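Local coordinates for protein beta-galactosidase (Streptococcus pneumoniae, PDB 4CUA) that hydrolyses terminal beta-linked galactose from glycans, the part described here being a carbohydrate-binding module that probably helps the enzyme engage its sugar targets, at residues A6-Q11 with R74-L79; V61-G66 with V176-K181; G69-R74 with K103-A108; N146-D151 with I158-V163. All coordinates share one frame; numbering follows the deposited sequence.

Contact 1: residues A6-Q11 with R74-L79. With EDO (1,2-ethanediol), chain I.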
loop_
_atom_site.group_PDB
_atom_site.type_symbol
_atom_site.label_atom_id
_atom_site.label_comp_id
_atom_site.label_asym_id
_atom_site.label_seq_id
_atom_site.Cartn_x
_atom_site.Cartn_y
_atom_site.Cartn_z
ATOM N N ALA A 6 -12.699 12.900 2.334
ATOM C CA ALA A 6 -13.187 11.560 2.624
ATOM C C ALA A 6 -11.995 10.584 2.498
ATOM O O ALA A 6 -11.074 10.787 1.717
ATOM C CB ALA A 6 -14.212 11.133 1.621
ATOM N N ASN A 7 -12.050 9.583 3.316
ATOM C CA ASN A 7 -11.004 8.529 3.276
ATOM C C ASN A 7 -11.413 7.547 2.195
ATOM O O ASN A 7 -12.372 6.841 2.341
ATOM C CB ASN A 7 -10.887 7.887 4.677
ATOM C CG ASN A 7 -9.881 6.763 4.720
ATOM O OD1 ASN A 7 -9.892 5.895 3.845
ATOM N ND2 ASN A 7 -9.091 6.711 5.749
ATOM N N ILE A 8 -10.603 7.451 1.138
ATOM C CA ILE A 8 -10.886 6.648 -0.002
ATOM C C ILE A 8 -10.024 5.373 -0.066
ATOM O O ILE A 8 -10.102 4.648 -1.023
ATOM C CB ILE A 8 -10.715 7.477 -1.296
ATOM C CG1 ILE A 8 -9.354 8.106 -1.365
ATOM C CG2 ILE A 8 -11.835 8.549 -1.377
ATOM C CD1 ILE A 8 -8.988 8.777 -2.718
ATOM N N SER A 9 -9.341 5.034 1.032
ATOM C CA SER A 9 -8.663 3.750 1.117
ATOM C C SER A 9 -9.269 2.756 2.071
ATOM O O SER A 9 -9.116 1.556 1.872
ATOM C CB SER A 9 -7.227 3.982 1.549
ATOM O OG SER A 9 -7.075 4.693 2.731
ATOM N N ASP A 10 -9.981 3.221 3.109
ATOM C CA ASP A 10 -10.556 2.275 4.025
ATOM C C ASP A 10 -11.462 1.255 3.440
ATOM O O ASP A 10 -12.312 1.579 2.570
ATOM C CB ASP A 10 -11.401 2.927 5.131
ATOM C CG ASP A 10 -10.630 3.762 6.111
ATOM O OD1 ASP A 10 -9.395 3.709 6.265
ATOM O OD2 ASP A 10 -11.291 4.591 6.833
ATOM N N GLN A 11 -11.420 0.045 3.932
ATOM C CA GLN A 11 -12.398 -0.963 3.599
ATOM C C GLN A 11 -13.784 -0.536 4.050
ATOM O O GLN A 11 -13.938 0.133 5.057
ATOM C CB GLN A 11 -12.178 -2.289 4.332
ATOM C CG GLN A 11 -10.976 -3.054 3.917
ATOM C CD GLN A 11 -10.743 -4.213 4.879
ATOM O OE1 GLN A 11 -11.673 -4.900 5.282
ATOM N NE2 GLN A 11 -9.466 -4.532 5.165
ATOM N N ARG A 74 -10.005 7.531 -8.926
ATOM C CA ARG A 74 -10.030 8.653 -7.996
ATOM C C ARG A 74 -8.930 9.622 -8.279
ATOM O O ARG A 74 -7.864 9.259 -8.801
ATOM C CB ARG A 74 -9.818 8.133 -6.546
ATOM C CG ARG A 74 -10.865 7.176 -6.073
ATOM C CD ARG A 74 -11.810 7.782 -5.080
ATOM N NE ARG A 74 -12.813 6.879 -4.608
ATOM C CZ ARG A 74 -14.027 7.362 -4.272
ATOM N NH1 ARG A 74 -14.222 8.672 -4.416
ATOM N NH2 ARG A 74 -14.966 6.578 -3.860
ATOM N N SER A 75 -9.157 10.874 -7.885
ATOM C CA SER A 75 -8.152 11.922 -7.932
ATOM C C SER A 75 -7.317 11.944 -6.642
ATOM O O SER A 75 -7.806 12.253 -5.562
ATOM C CB SER A 75 -8.814 13.296 -8.103
ATOM O OG SER A 75 -7.805 14.282 -8.058
ATOM N N VAL A 76 -6.050 11.563 -6.749
ATOM C CA VAL A 76 -5.196 11.312 -5.610
ATOM C C VAL A 76 -3.986 12.200 -5.575
ATOM O O VAL A 76 -3.185 12.273 -6.535
ATOM C CB VAL A 76 -4.707 9.819 -5.597
ATOM C CG1 VAL A 76 -3.830 9.578 -4.380
ATOM C CG2 VAL A 76 -5.881 8.873 -5.706
ATOM N N ASP A 77 -3.736 12.821 -4.443
ATOM C CA ASP A 77 -2.587 13.650 -4.253
ATOM C C ASP A 77 -1.805 13.458 -2.940
ATOM O O ASP A 77 -0.954 14.222 -2.553
ATOM C CB ASP A 77 -2.946 15.161 -4.491
ATOM C CG ASP A 77 -3.693 15.783 -3.327
ATOM O OD1 ASP A 77 -4.052 15.064 -2.360
ATOM O OD2 ASP A 77 -3.969 17.018 -3.386
ATOM N N ASN A 78 -2.087 12.331 -2.256
ATOM C CA ASN A 78 -1.579 12.091 -0.944
ATOM C C ASN A 78 -1.606 10.574 -0.667
ATOM O O ASN A 78 -2.348 9.846 -1.265
ATOM C CB ASN A 78 -2.446 12.826 0.142
ATOM C CG ASN A 78 -3.832 12.325 0.207
ATOM O OD1 ASN A 78 -4.151 11.412 1.010
ATOM N ND2 ASN A 78 -4.705 12.833 -0.638
ATOM N N LEU A 79 -0.778 10.239 0.311
ATOM C CA LEU A 79 -0.711 8.912 0.908
ATOM C C LEU A 79 -0.124 9.043 2.250
ATOM O O LEU A 79 0.830 9.736 2.448
ATOM C CB LEU A 79 0.210 8.054 0.056
ATOM C CG LEU A 79 0.498 6.622 0.578
ATOM C CD1 LEU A 79 -0.740 5.738 0.657
ATOM C CD2 LEU A 79 1.657 5.963 -0.207
HETATM C C1 EDO I . -12.301 12.011 -7.025
HETATM O O1 EDO I . -11.932 11.263 -8.165
HETATM C C2 EDO I . -13.216 11.256 -6.125
HETATM O O2 EDO I . -12.519 11.106 -4.895
HETATM O O HOH W 1 -11.941 4.369 -3.073
#
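Ile8, in the N-terminal loop of this galactose-binding-like beta-sandwich, packs against Arg74 and Val76 of strand 70-83. The apolar part of the contact rests on the two arms of the isoleucine. Ile8 CG2 lies over one face of the Arg74 guanidinium, offset toward its rim and 3.8 Å from Arg74 NE. With CG1 set between its own backbone N and carbonyl carbon (chi1 55°), the other arm turns to the strand: Ile8 CD1 sits 3.8 Å from Arg74 CD and 4.3 Å from Val76 CG2. A branched residue suits this place, since one side chain covers both a flat cation and a buried valine.

The polar part surrounds the Arg74 head group. A water donates to Ile8 O at 2.8 Å and accepts from Arg74 NE at 3.1 Å, while Arg74 NH2 bonds to Gly66 O; these two partners probably limit the group's rotation. Arg74 NH1 gives a hydrogen bond to O2 of an ethanediol, probably from the crystallisation liquor, in the guanidinium plane.

Within the loop, Asn7 forms an Asx turn. Its OD1 accepts from Ser9 N and Asp10 N, which reach it from opposite faces, Asp10 N to Asn7 OD1 being 2.8 Å.

Contact 2: residues V61-G66 with V176-K181; sequences VGVLFG and VQIFAK
The buried hydrophobic core beneath strand 58-67 is filled here by Val63 and Phe65 meeting Val176 and Ile178 near the C-terminus. Ile178 is the central piece. Its CG1 stands anti to the carbonyl carbon (chi1 -59°) and the chain runs on extended, carrying CD1 into the angle between Val63 and Phe65. Ile178 CD1 lies 3.8 Å from Phe65 CZ, near the plane of the ring and at its edge, and the two side chains cross at about a right angle. Toward Val63 the approach is tip to tip, with Ile178 CD1 4.1 Å from Val63 CB.

In this beta-sandwich, strands 58-67 and 172-177 are not paired with each other; both are neighbours of strand 70-83, and the Val63 and Ile178 CA atoms stay 8.7 Å apart, a gap that side chains must fill. Beta-branched residues do so well, being compact and favoured in extended backbone.

Val63 and Val176 slide past one another, Val63 CG2 being 4.0 Å from Val176 CG2. Thr174 and Glu175, directly before Val176, bind the calcium ion, which lies about 8 Å from the Val176 side chain. On one face of the Phe65 ring, Val63 O lies 4.1 Å above the ring plane, over its centre.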
loop_
_atom_site.group_PDB
_atom_site.type_symbol
_atom_site.label_atom_id
_atom_site.label_comp_id
_atom_site.label_asym_id
_atom_site.label_seq_id
_atom_site.Cartn_x
_atom_site.Cartn_y
_atom_site.Cartn_z
ATOM N N VAL A 61 2.829 -2.336 -1.754
ATOM C CA VAL A 61 1.498 -2.305 -1.149
ATOM C C VAL A 61 0.721 -1.164 -1.782
ATOM O O VAL A 61 1.268 -0.052 -1.879
ATOM C CB VAL A 61 1.632 -2.037 0.354
ATOM C CG1 VAL A 61 0.280 -1.766 0.991
ATOM C CG2 VAL A 61 2.308 -3.246 1.058
ATOM N N GLY A 62 -0.506 -1.403 -2.171
ATOM C CA GLY A 62 -1.289 -0.346 -2.736
ATOM C C GLY A 62 -2.743 -0.520 -2.500
ATOM O O GLY A 62 -3.160 -1.434 -1.757
ATOM N N VAL A 63 -3.523 0.451 -3.007
ATOM C CA VAL A 63 -4.969 0.457 -2.900
ATOM C C VAL A 63 -5.561 0.584 -4.287
ATOM O O VAL A 63 -5.141 1.458 -5.022
ATOM C CB VAL A 63 -5.448 1.593 -1.963
ATOM C CG1 VAL A 63 -6.968 1.608 -1.924
ATOM C CG2 VAL A 63 -4.853 1.405 -0.564
ATOM N N LEU A 64 -6.524 -0.254 -4.576
ATOM C CA LEU A 64 -7.343 -0.259 -5.759
ATOM C C LEU A 64 -8.686 0.373 -5.372
ATOM O O LEU A 64 -9.358 -0.162 -4.498
ATOM C CB LEU A 64 -7.586 -1.672 -6.271
ATOM C CG LEU A 64 -8.498 -1.847 -7.461
ATOM C CD1 LEU A 64 -7.942 -1.037 -8.661
ATOM C CD2 LEU A 64 -8.584 -3.338 -7.805
ATOM N N PHE A 65 -9.023 1.485 -5.980
ATOM C CA PHE A 65 -10.158 2.292 -5.488
ATOM C C PHE A 65 -11.508 1.801 -5.886
ATOM O O PHE A 65 -11.718 1.142 -6.912
ATOM C CB PHE A 65 -9.994 3.727 -5.945
ATOM C CG PHE A 65 -8.754 4.353 -5.439
ATOM C CD1 PHE A 65 -8.487 4.492 -4.079
ATOM C CD2 PHE A 65 -7.748 4.751 -6.295
ATOM C CE1 PHE A 65 -7.339 5.035 -3.610
ATOM C CE2 PHE A 65 -6.571 5.266 -5.828
ATOM C CZ PHE A 65 -6.317 5.416 -4.475
ATOM N N GLY A 66 -12.512 2.170 -5.070
ATOM C CA GLY A 66 -13.881 1.849 -5.421
ATOM C C GLY A 66 -14.761 3.059 -5.084
ATOM O O GLY A 66 -14.382 3.921 -4.373
ATOM N N VAL A 176 -2.459 2.220 5.969
ATOM C CA VAL A 176 -2.293 3.331 5.056
ATOM C C VAL A 176 -3.583 4.115 5.052
ATOM O O VAL A 176 -4.636 3.564 5.394
ATOM C CB VAL A 176 -1.966 2.901 3.630
ATOM C CG1 VAL A 176 -0.723 1.999 3.637
ATOM C CG2 VAL A 176 -3.141 2.211 2.950
ATOM N N GLN A 177 -3.501 5.402 4.713
ATOM C CA GLN A 177 -4.705 6.219 4.516
ATOM C C GLN A 177 -4.500 7.143 3.299
ATOM O O GLN A 177 -3.438 7.747 3.136
ATOM C CB GLN A 177 -5.006 7.057 5.763
ATOM C CG GLN A 177 -5.239 6.154 6.963
ATOM C CD GLN A 177 -5.595 6.960 8.236
ATOM O OE1 GLN A 177 -5.118 8.056 8.462
ATOM N NE2 GLN A 177 -6.423 6.381 9.027
ATOM N N ILE A 178 -5.535 7.203 2.475
ATOM C CA ILE A 178 -5.554 8.073 1.305
ATOM C C ILE A 178 -6.856 8.882 1.388
ATOM O O ILE A 178 -7.913 8.294 1.652
ATOM C CB ILE A 178 -5.520 7.264 -0.003
ATOM C CG1 ILE A 178 -4.257 6.406 -0.047
ATOM C CG2 ILE A 178 -5.436 8.200 -1.216
ATOM C CD1 ILE A 178 -4.301 5.417 -1.201
ATOM N N PHE A 179 -6.737 10.204 1.155
ATOM C CA PHE A 179 -7.927 11.095 1.245
ATOM C C PHE A 179 -8.271 11.776 -0.070
ATOM O O PHE A 179 -7.394 12.178 -0.836
ATOM C CB PHE A 179 -7.706 12.126 2.335
ATOM C CG PHE A 179 -7.407 11.525 3.670
ATOM C CD1 PHE A 179 -8.423 11.103 4.486
ATOM C CD2 PHE A 179 -6.095 11.291 4.072
ATOM C CE1 PHE A 179 -8.145 10.523 5.702
ATOM C CE2 PHE A 179 -5.817 10.705 5.306
ATOM C CZ PHE A 179 -6.862 10.312 6.113
ATOM N N ALA A 180 -9.556 11.913 -0.277
ATOM C CA ALA A 180 -10.090 12.772 -1.344
ATOM C C ALA A 180 -9.876 14.225 -0.982
ATOM O O ALA A 180 -9.756 14.574 0.194
ATOM C CB ALA A 180 -11.582 12.537 -1.464
ATOM N N LYS A 181 -9.891 15.070 -2.015
ATOM C CA LYS A 181 -9.828 16.520 -1.844
ATOM C C LYS A 181 -11.222 17.096 -1.860
ATOM O O LYS A 181 -12.078 16.667 -1.116
ATOM C CB LYS A 181 -9.007 17.172 -2.967
#

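Contact 3: residues G69-R74 with K103-A108. With EDO (1,2-ethanediol), chain I.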
loop_
_atom_site.group_PDB
_atom_site.type_symbol
_atom_site.label_atom_id
_atom_site.label_comp_id
_atom_site.label_asym_id
_atom_site.label_seq_id
_atom_site.Cartn_x
_atom_site.Cartn_y
_atom_site.Cartn_z
ATOM N N GLY A 69 -19.060 0.378 -4.099
ATOM C CA GLY A 69 -18.923 -1.051 -4.301
ATOM C C GLY A 69 -18.304 -1.488 -5.566
ATOM O O GLY A 69 -18.065 -2.716 -5.720
ATOM N N ILE A 70 -18.112 -0.566 -6.525
ATOM C CA ILE A 70 -17.524 -0.920 -7.789
ATOM C C ILE A 70 -16.275 -0.108 -8.098
ATOM O O ILE A 70 -15.971 0.890 -7.487
ATOM C CB ILE A 70 -18.526 -0.883 -8.932
ATOM C CG1 ILE A 70 -18.813 0.543 -9.260
ATOM C CG2 ILE A 70 -19.756 -1.762 -8.624
ATOM C CD1 ILE A 70 -19.613 0.658 -10.529
ATOM N N LEU A 71 -15.462 -0.629 -9.022
ATOM C CA LEU A 71 -14.234 0.011 -9.383
ATOM C C LEU A 71 -14.413 1.485 -9.758
ATOM O O LEU A 71 -15.356 1.823 -10.467
ATOM C CB LEU A 71 -13.561 -0.763 -10.531
ATOM C CG LEU A 71 -12.227 -0.187 -11.008
ATOM C CD1 LEU A 71 -11.069 -0.467 -10.058
ATOM C CD2 LEU A 71 -11.879 -0.774 -12.364
ATOM N N SER A 72 -13.494 2.330 -9.355
ATOM C CA SER A 72 -13.525 3.760 -9.678
ATOM C C SER A 72 -12.163 4.320 -9.775
ATOM O O SER A 72 -11.271 3.955 -9.000
ATOM C CB SER A 72 -14.269 4.487 -8.583
ATOM O OG SER A 72 -14.452 5.853 -8.925
ATOM N N LYS A 73 -11.954 5.208 -10.708
ATOM C CA LYS A 73 -10.836 6.077 -10.609
ATOM C C LYS A 73 -11.074 7.091 -9.525
ATOM O O LYS A 73 -12.214 7.465 -9.248
ATOM C CB LYS A 73 -10.538 6.854 -11.917
ATOM C CG LYS A 73 -10.080 6.001 -13.045
ATOM C CD LYS A 73 -9.619 6.908 -14.194
ATOM C CE LYS A 73 -9.153 6.058 -15.340
ATOM N NZ LYS A 73 -8.682 6.860 -16.521
ATOM N N ARG A 74 -10.005 7.531 -8.926
ATOM C CA ARG A 74 -10.030 8.653 -7.996
ATOM C C ARG A 74 -8.930 9.622 -8.279
ATOM O O ARG A 74 -7.864 9.259 -8.801
ATOM C CB ARG A 74 -9.818 8.133 -6.546
ATOM C CG ARG A 74 -10.865 7.176 -6.073
ATOM C CD ARG A 74 -11.810 7.782 -5.080
ATOM N NE ARG A 74 -12.813 6.879 -4.608
ATOM C CZ ARG A 74 -14.027 7.362 -4.272
ATOM N NH1 ARG A 74 -14.222 8.672 -4.416
ATOM N NH2 ARG A 74 -14.966 6.578 -3.860
ATOM N N LYS A 103 -3.884 1.098 -19.846
ATOM C CA LYS A 103 -5.142 1.166 -20.553
ATOM C C LYS A 103 -6.099 0.039 -20.209
ATOM O O LYS A 103 -7.306 0.203 -20.285
ATOM C CB LYS A 103 -4.896 1.242 -22.061
ATOM C CG LYS A 103 -4.319 2.587 -22.475
ATOM C CD LYS A 103 -4.125 2.625 -23.993
ATOM C CE LYS A 103 -4.394 3.997 -24.577
ATOM N NZ LYS A 103 -4.695 3.852 -26.028
ATOM N N THR A 104 -5.577 -1.099 -19.743
ATOM C CA THR A 104 -6.450 -2.167 -19.317
ATOM C C THR A 104 -7.036 -1.793 -17.945
ATOM O O THR A 104 -6.298 -1.437 -17.052
ATOM C CB THR A 104 -5.698 -3.501 -19.280
ATOM O OG1 THR A 104 -5.186 -3.801 -20.591
ATOM C CG2 THR A 104 -6.611 -4.616 -18.794
ATOM N N VAL A 105 -8.332 -1.810 -17.830
ATOM C CA VAL A 105 -9.005 -1.610 -16.568
ATOM C C VAL A 105 -8.589 -2.774 -15.619
ATOM O O VAL A 105 -8.784 -3.930 -15.955
ATOM C CB VAL A 105 -10.514 -1.571 -16.789
ATOM C CG1 VAL A 105 -11.232 -1.503 -15.460
ATOM C CG2 VAL A 105 -10.884 -0.335 -17.641
ATOM N N PRO A 106 -7.997 -2.458 -14.462
ATOM C CA PRO A 106 -7.598 -3.535 -13.544
ATOM C C PRO A 106 -8.752 -4.274 -12.981
ATOM O O PRO A 106 -9.826 -3.702 -12.826
ATOM C CB PRO A 106 -6.839 -2.821 -12.456
ATOM C CG PRO A 106 -7.142 -1.398 -12.574
ATOM C CD PRO A 106 -7.780 -1.133 -13.878
ATOM N N THR A 107 -8.569 -5.564 -12.734
ATOM C CA THR A 107 -9.524 -6.411 -12.021
ATOM C C THR A 107 -9.030 -6.500 -10.570
ATOM O O THR A 107 -7.867 -6.232 -10.294
ATOM C CB THR A 107 -9.481 -7.841 -12.612
ATOM O OG1 THR A 107 -8.143 -8.342 -12.576
ATOM C CG2 THR A 107 -9.962 -7.835 -14.043
ATOM N N ALA A 108 -9.917 -6.883 -9.666
ATOM C CA ALA A 108 -9.468 -7.201 -8.318
ATOM C C ALA A 108 -8.598 -8.463 -8.454
ATOM O O ALA A 108 -9.059 -9.492 -8.985
ATOM C CB ALA A 108 -10.640 -7.501 -7.418
HETATM C C1 EDO I . -12.301 12.011 -7.025
HETATM O O1 EDO I . -11.932 11.263 -8.165
HETATM C C2 EDO I . -13.216 11.256 -6.125
HETATM O O2 EDO I . -12.519 11.106 -4.895
#
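The backbones of 69-74 and 103-108 come nearest where the CA atoms of Leu71 and Thr107 stand 8.4 Å apart, and the side chain of Leu71 bridges the gap to Val105 and Pro106. The contact joins the start of strand 70-83, just past the turn from strand 58-67 in this beta-sandwich, to the long loop between strands 94-100 and 128-130.

Leu71 makes the reach because its CG is anti to the backbone N (chi1 -180°), which carries CD2 out toward the loop. Leu71 CD2 lies 3.6 Å from Pro106 O and 4.4 Å from Pro106 CD, so the methyl lies against the carbonyl oxygen and touches the ring just loosely, at CD. The side chains of Leu71 and Val105 slide past each other in opposite directions; the modelled 3.2 Å between Leu71 CD2 and Val105 CG1 is tighter than normal carbon contact, and its exact value is doubtful. Proline suits the loop by stiffening it and offering an apolar surface.

Tyr156 touches both Leu71 and Pro106 and so covers the seam, while Leu64 adds a second leucine from the neighbouring strand. On the loop side, Thr104 O accepts from Tyr100 OH and Thr107 O is bonded to His120 NE2, which hold the backbone flanking Val105 and Pro106.

In the turn before the strand, Gly69 has a positive phi (97°), a conformation glycine adopts readily. Farther on, Ser72 OG donates to Lys73 O at 2.8 Å, arriving tilted 35° from the carbonyl plane.

Contact 4: residues N146-D151 with I158-V163; sequences NHFSFD and IRIRMV. With EDO (1,2-ethanediol), chain E.
Ile158 and Ile160 point across the beta-sandwich at Phe150 and Phe148, so that alternate residues of strand 157-163 join a buried apolar layer. The backbones are far apart, 10.6 Å between the CA atoms of Phe148 and Ile160, a span bridged by isoleucine CD1 methyls meeting phenylalanine rings.

Ile158 comes first, its CD1 4.3 Å from Phe150 CZ; this isoleucine was modelled in two conformers, and the distance belongs to one of them. Arg159 turns to the other side of the strand, with CG between its backbone N and carbonyl carbon (chi1 74°) and the chain extended from there to NE. Its NH1 donates to O2 of an ethanediol, probably from the crystallisation liquor, at 2.7 Å and near the guanidinium plane. Ile160 faces inward again, holding its CD1 4.4 Å from Phe148 CZ. Arg161 repeats the outward pattern: Arg159 and Arg161 share Glu98 in salt bridges, Arg161 forming another with Glu58 and Arg159 a cation-pi contact with Trp128. The long, charged arginines thus suit the outward positions as the apolar isoleucines suit the inward ones. Met162, present as selenomethionine, returns to the buried side.

Although consecutive in the chain, the two strands are not paired: 157-163 runs antiparallel between 58-67 and 94-100, whereas 145-155 pairs with 70-83. From strand 94-100, Tyr95 meets the Phe148 ring with its own, and Ile97 touches both Phe148 and Ile160.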
loop_
_atom_site.group_PDB
_atom_site.type_symbol
_atom_site.label_atom_id
_atom_site.label_comp_id
_atom_site.label_asym_id
_atom_site.label_seq_id
_atom_site.Cartn_x
_atom_site.Cartn_y
_atom_site.Cartn_z
ATOM N N ASN A 146 3.241 8.374 8.378
ATOM C CA ASN A 146 4.217 9.149 7.576
ATOM C C ASN A 146 3.464 9.685 6.385
ATOM O O ASN A 146 2.866 8.942 5.633
ATOM C CB ASN A 146 5.349 8.226 7.067
ATOM C CG ASN A 146 6.327 7.826 8.149
ATOM O OD1 ASN A 146 7.516 8.098 8.034
ATOM N ND2 ASN A 146 5.864 7.171 9.236
ATOM N N HIS A 147 3.482 11.007 6.194
ATOM C CA HIS A 147 2.637 11.637 5.190
ATOM C C HIS A 147 3.408 12.030 3.937
ATOM O O HIS A 147 4.482 12.587 4.041
ATOM C CB HIS A 147 2.027 12.909 5.810
ATOM C CG HIS A 147 1.237 12.638 7.021
ATOM N ND1 HIS A 147 0.048 11.980 6.977
ATOM C CD2 HIS A 147 1.493 12.873 8.314
ATOM C CE1 HIS A 147 -0.430 11.841 8.202
ATOM N NE2 HIS A 147 0.414 12.400 9.027
ATOM N N PHE A 148 2.833 11.686 2.811
ATOM C CA PHE A 148 3.326 11.969 1.469
ATOM C C PHE A 148 2.294 12.752 0.682
ATOM O O PHE A 148 1.097 12.568 0.840
ATOM C CB PHE A 148 3.583 10.643 0.701
ATOM C CG PHE A 148 4.509 9.705 1.395
ATOM C CD1 PHE A 148 5.879 9.795 1.291
ATOM C CD2 PHE A 148 3.985 8.680 2.186
ATOM C CE1 PHE A 148 6.723 8.902 1.942
ATOM C CE2 PHE A 148 4.833 7.787 2.824
ATOM C CZ PHE A 148 6.202 7.877 2.700
ATOM N N SER A 149 2.780 13.712 -0.132
ATOM C CA SER A 149 1.917 14.445 -1.035
ATOM C C SER A 149 2.662 14.607 -2.365
ATOM O O SER A 149 3.891 14.541 -2.394
ATOM C CB SER A 149 1.474 15.784 -0.446
ATOM O OG SER A 149 2.550 16.661 -0.244
ATOM N N PHE A 150 1.880 14.717 -3.402
ATOM C CA PHE A 150 2.387 14.707 -4.767
ATOM C C PHE A 150 1.354 15.309 -5.687
ATOM O O PHE A 150 0.196 15.610 -5.339
ATOM C CB PHE A 150 2.803 13.267 -5.191
ATOM C CG PHE A 150 1.817 12.214 -4.817
ATOM C CD1 PHE A 150 0.725 11.978 -5.586
ATOM C CD2 PHE A 150 2.010 11.459 -3.636
ATOM C CE1 PHE A 150 -0.233 11.014 -5.238
ATOM C CE2 PHE A 150 1.055 10.519 -3.274
ATOM C CZ PHE A 150 -0.051 10.309 -4.050
ATOM N N ASP A 151 1.778 15.580 -6.930
ATOM C CA ASP A 151 0.846 16.127 -7.878
ATOM C C ASP A 151 -0.381 15.234 -8.066
ATOM O O ASP A 151 -0.277 14.025 -8.215
ATOM C CB ASP A 151 1.530 16.327 -9.235
ATOM C CG ASP A 151 2.621 17.383 -9.218
ATOM O OD1 ASP A 151 2.590 18.373 -8.417
ATOM O OD2 ASP A 151 3.583 17.196 -10.009
ATOM N N ILE A 158 -2.937 3.421 -6.502
ATOM C CA ILE A 158 -1.600 3.802 -6.217
ATOM C C ILE A 158 -0.977 2.714 -5.398
ATOM O O ILE A 158 -1.707 1.954 -4.755
ATOM C CB ILE A 158 -1.445 5.210 -5.590
ATOM C CG1 ILE A 158 -2.016 5.213 -4.163
ATOM C CG2 ILE A 158 -2.075 6.234 -6.539
ATOM C CD1 ILE A 158 -1.469 6.307 -3.284
ATOM N N ARG A 159 0.332 2.671 -5.432
ATOM C CA ARG A 159 1.106 1.772 -4.597
ATOM C C ARG A 159 2.414 2.390 -4.160
ATOM O O ARG A 159 2.933 3.355 -4.780
ATOM C CB ARG A 159 1.384 0.431 -5.261
ATOM C CG ARG A 159 2.437 0.459 -6.369
ATOM C CD ARG A 159 2.468 -0.884 -7.083
ATOM N NE ARG A 159 3.571 -0.857 -8.043
ATOM C CZ ARG A 159 3.828 -1.895 -8.849
ATOM N NH1 ARG A 159 3.127 -3.018 -8.754
ATOM N NH2 ARG A 159 4.825 -1.788 -9.700
ATOM N N ILE A 160 2.939 1.881 -3.067
ATOM C CA ILE A 160 4.236 2.208 -2.578
ATOM C C ILE A 160 5.095 0.926 -2.666
ATOM O O ILE A 160 4.786 -0.069 -2.104
ATOM C CB ILE A 160 4.213 2.933 -1.197
ATOM C CG1 ILE A 160 5.591 3.335 -0.785
ATOM C CG2 ILE A 160 3.524 2.068 -0.125
ATOM C CD1 ILE A 160 5.692 4.172 0.475
ATOM N N ARG A 161 6.195 1.042 -3.413
ATOM C CA ARG A 161 7.086 -0.092 -3.732
ATOM C C ARG A 161 8.381 0.131 -2.992
ATOM O O ARG A 161 9.053 1.197 -3.120
ATOM C CB ARG A 161 7.268 -0.132 -5.243
ATOM C CG ARG A 161 8.185 -1.276 -5.701
ATOM C CD ARG A 161 8.056 -1.505 -7.167
ATOM N NE ARG A 161 8.215 -0.298 -7.980
ATOM C CZ ARG A 161 9.368 0.272 -8.294
ATOM N NH1 ARG A 161 10.530 -0.259 -7.928
ATOM N NH2 ARG A 161 9.342 1.360 -9.035
HETATM N N MSE A 162 8.758 -0.843 -2.166
HETATM C CA MSE A 162 9.672 -0.627 -1.075
HETATM C C MSE A 162 10.729 -1.697 -0.892
HETATM O O MSE A 162 10.414 -2.874 -1.013
HETATM C CB MSE A 162 8.905 -0.670 0.262
HETATM C CG MSE A 162 7.851 0.447 0.306
HETATM SE SE MSE A 162 6.603 0.176 1.803
HETATM C CE MSE A 162 5.715 -1.430 1.136
ATOM N N VAL A 163 11.959 -1.306 -0.640
ATOM C CA VAL A 163 13.015 -2.281 -0.355
ATOM C C VAL A 163 13.290 -2.293 1.119
ATOM O O VAL A 163 13.498 -1.225 1.754
ATOM C CB VAL A 163 14.309 -1.933 -1.113
ATOM C CG1 VAL A 163 15.310 -3.047 -0.864
ATOM C CG2 VAL A 163 14.054 -1.831 -2.591
HETATM C C1 EDO E . 2.388 -5.965 -7.997
HETATM O O1 EDO E . 2.333 -7.306 -7.847
HETATM C C2 EDO E . 1.321 -5.376 -6.985
HETATM O O2 EDO E . 1.684 -4.131 -6.695
#

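Contacts 2 and 4 are core packing, wholly apolar across their segments and about 11 Å apart between centres; they meet where Ile178 CD1 touches Ile158 CD1 and where strands 58-67 and 157-163 pair. Contact 1 lies about 4 Å from contact 2 between centres and is buried too, but mixes aliphatic packing with a water bridge and a guanidinium. Contact 3, about 16 Å from the chain centre, is nearer the surface and buries less area than contacts 1 and 2, one leucine reaching a partly exposed loop. Contacts 1 and 3 share Arg74 and strand 70-83, which is also paired with strand 145-155 of contact 4. Contact 3 and contact 4 do not touch.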